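Local coordinates for protein Phenolphthiocerol/phthiocerol polyketide synthase subunit C (Mycobacterium tuberculosis H37Rv, PDB 8QZI) that probably carries growing acyl chains on a phosphopantetheine arm, as the acyl carrier domain of a type I polyketide synthase that builds phthiocerol and phenolphthiocerol lipids, at residues H53-I58 against T113-A118. Sequence-based numbering, arbitrary orientation.
Sequences HLASAI and TISDLA
In the helical bundle of this acyl carrier domain, one face of the first helix, 52-66, packs against the loop that runs into the last helix, 119-124. L54, A55 and I58, one helical turn of small and branched side chains, meet S115, L117 and A118. The two backbones come nearest at A55 and S115, whose CA atoms lie 5.4 Å apart, a spacing that the small size of both side chains permits. The chi1 of S115 (162°) places OG beside its own carbonyl carbon and facing CB of A55, in a pair so tight that its exact spacing is doubtful. H74, from another loop, closes around the centre, touching A55 and sharing a backbone hydrogen bond with S115. Further along the helix, the CB of I58 points toward the loop, and the extended CG1-CD1 arm (chi2 -173°) brings CD1 to 4.2 Å from CB of L117. L117 also packs on L107, earlier in the same connection. L54 meets backbone rather than side chains in the loop, while also touching L121 and C122 of the last helix: its CD2 methyl sits 3.6 Å from O of L117 and 3.5 Å from O of A118.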
ATOM      1  N   HIS F  53     -21.044  -2.455  21.741  1.00 97.80           N
ATOM      2  CA  HIS F  53     -21.626  -2.957  20.498  1.00105.60           C
ATOM      3  C   HIS F  53     -20.929  -2.399  19.264  1.00109.24           C
ATOM      4  O   HIS F  53     -21.027  -2.993  18.178  1.00110.12           O
ATOM      5  CB  HIS F  53     -23.105  -2.632  20.429  1.00108.59           C
ATOM      6  CG  HIS F  53     -23.949  -3.613  21.155  1.00124.30           C
ATOM      7  ND1 HIS F  53     -25.301  -3.434  21.355  1.00129.52           N
ATOM      8  CD2 HIS F  53     -23.631  -4.790  21.741  1.00127.70           C
ATOM      9  CE1 HIS F  53     -25.783  -4.462  22.031  1.00131.96           C
ATOM     10  NE2 HIS F  53     -24.789  -5.296  22.282  1.00131.60           N
ATOM     11  N   LEU F  54     -20.251  -1.260  19.406  1.00111.99           N
ATOM     12  CA  LEU F  54     -19.452  -0.720  18.317  1.00101.87           C
ATOM     13  C   LEU F  54     -18.425  -1.747  17.860  1.00103.28           C
ATOM     14  O   LEU F  54     -18.403  -2.150  16.695  1.00106.67           O
ATOM     15  CB  LEU F  54     -18.786   0.573  18.775  1.00 90.24           C
ATOM     16  CG  LEU F  54     -18.183   1.410  17.662  1.00 90.39           C
ATOM     17  CD1 LEU F  54     -19.207   1.710  16.589  1.00 92.83           C
ATOM     18  CD2 LEU F  54     -17.623   2.690  18.250  1.00 97.05           C
ATOM     19  N   ALA F  55     -17.591  -2.214  18.790  1.00101.17           N
ATOM     20  CA  ALA F  55     -16.680  -3.318  18.505  1.00104.53           C
ATOM     21  C   ALA F  55     -17.404  -4.507  17.865  1.00105.80           C
ATOM     22  O   ALA F  55     -16.962  -5.042  16.844  1.00106.68           O
ATOM     23  CB  ALA F  55     -15.970  -3.739  19.797  1.00102.97           C
ATOM     24  N   SER F  56     -18.517  -4.944  18.448  1.00111.35           N
ATOM     25  CA  SER F  56     -19.218  -6.079  17.861  1.00117.58           C
ATOM     26  C   SER F  56     -19.658  -5.774  16.440  1.00111.11           C
ATOM     27  O   SER F  56     -19.656  -6.665  15.585  1.00109.38           O
ATOM     28  CB  SER F  56     -20.431  -6.471  18.722  1.00130.01           C
ATOM     29  OG  SER F  56     -21.617  -5.765  18.364  1.00135.11           O
ATOM     30  N   ALA F  57     -20.024  -4.521  16.171  1.00108.47           N
ATOM     31  CA  ALA F  57     -20.666  -4.181  14.907  1.00112.14           C
ATOM     32  C   ALA F  57     -19.652  -4.016  13.773  1.00111.70           C
ATOM     33  O   ALA F  57     -19.973  -4.282  12.607  1.00110.58           O
ATOM     34  CB  ALA F  57     -21.509  -2.910  15.098  1.00108.54           C
ATOM     35  N   ILE F  58     -18.430  -3.600  14.102  1.00110.33           N
ATOM     36  CA  ILE F  58     -17.350  -3.478  13.130  1.00116.05           C
ATOM     37  C   ILE F  58     -16.483  -4.735  13.070  1.00117.45           C
ATOM     38  O   ILE F  58     -15.837  -4.982  12.039  1.00116.29           O
ATOM     39  CB  ILE F  58     -16.496  -2.235  13.450  1.00118.24           C
ATOM     40  CG1 ILE F  58     -15.933  -2.346  14.873  1.00113.12           C
ATOM     41  CG2 ILE F  58     -17.346  -0.973  13.305  1.00117.73           C
ATOM     42  CD1 ILE F  58     -15.200  -1.099  15.383  1.00105.12           C
ATOM     43  N   THR F 113      -5.269  -1.249  17.616  1.00145.79           N
ATOM     44  CA  THR F 113      -5.265  -2.667  17.303  1.00154.20           C
ATOM     45  C   THR F 113      -6.384  -2.987  16.329  1.00152.64           C
ATOM     46  O   THR F 113      -6.339  -2.603  15.155  1.00150.56           O
ATOM     47  CB  THR F 113      -5.435  -3.490  18.580  1.00166.26           C
ATOM     48  OG1 THR F 113      -6.606  -3.043  19.278  1.00168.35           O
ATOM     49  CG2 THR F 113      -4.211  -3.340  19.484  1.00172.79           C
ATOM     50  N   ILE F 114      -7.393  -3.692  16.827  1.00145.88           N
ATOM     51  CA  ILE F 114      -8.591  -4.019  16.065  1.00142.49           C
ATOM     52  C   ILE F 114      -9.796  -3.244  16.592  1.00131.21           C
ATOM     53  O   ILE F 114     -10.405  -2.460  15.865  1.00133.51           O
ATOM     54  CB  ILE F 114      -8.853  -5.544  16.068  1.00143.91           C
ATOM     55  CG1 ILE F 114     -10.333  -5.856  15.787  1.00138.62           C
ATOM     56  CG2 ILE F 114      -8.373  -6.167  17.369  1.00142.62           C
ATOM     57  CD1 ILE F 114     -11.145  -6.268  17.001  1.00131.92           C
ATOM     58  N   SER F 115     -10.139  -3.431  17.869  1.00130.18           N
ATOM     59  CA  SER F 115     -11.306  -2.800  18.472  1.00122.36           C
ATOM     60  C   SER F 115     -10.928  -1.697  19.445  1.00127.59           C
ATOM     61  O   SER F 115     -11.602  -1.507  20.460  1.00131.01           O
ATOM     62  CB  SER F 115     -12.183  -3.823  19.187  1.00123.77           C
ATOM     63  OG  SER F 115     -13.065  -3.179  20.096  1.00122.10           O
ATOM     64  N   ASP F 116      -9.847  -0.975  19.171  1.00123.36           N
ATOM     65  CA  ASP F 116      -9.663   0.345  19.757  1.00128.80           C
ATOM     66  C   ASP F 116      -9.976   1.448  18.750  1.00131.36           C
ATOM     67  O   ASP F 116      -9.461   2.568  18.850  1.00130.45           O
ATOM     68  CB  ASP F 116      -8.265   0.496  20.347  1.00129.97           C
ATOM     69  CG  ASP F 116      -8.305   0.699  21.850  1.00131.14           C
ATOM     70  OD1 ASP F 116      -8.304   1.866  22.307  1.00132.09           O
ATOM     71  OD2 ASP F 116      -8.385  -0.314  22.575  1.00131.80           O
ATOM     72  N   LEU F 117     -10.797   1.122  17.750  1.00129.06           N
ATOM     73  CA  LEU F 117     -11.789   2.050  17.231  1.00128.59           C
ATOM     74  C   LEU F 117     -13.058   2.017  18.070  1.00127.65           C
ATOM     75  O   LEU F 117     -14.132   2.376  17.577  1.00133.48           O
ATOM     76  CB  LEU F 117     -12.119   1.752  15.768  1.00126.87           C
ATOM     77  CG  LEU F 117     -11.030   1.598  14.705  1.00123.02           C
ATOM     78  CD1 LEU F 117     -10.877   0.133  14.351  1.00125.64           C
ATOM     79  CD2 LEU F 117     -11.332   2.422  13.452  1.00117.20           C
ATOM     80  N   ALA F 118     -12.973   1.525  19.314  1.00122.96           N
ATOM     81  CA  ALA F 118     -14.049   1.721  20.277  1.00111.44           C
ATOM     82  C   ALA F 118     -14.063   3.198  20.600  1.00111.96           C
ATOM     83  O   ALA F 118     -14.948   3.929  20.150  1.00115.50           O
ATOM     84  CB  ALA F 118     -13.857   0.885  21.547  1.00104.01           C
TER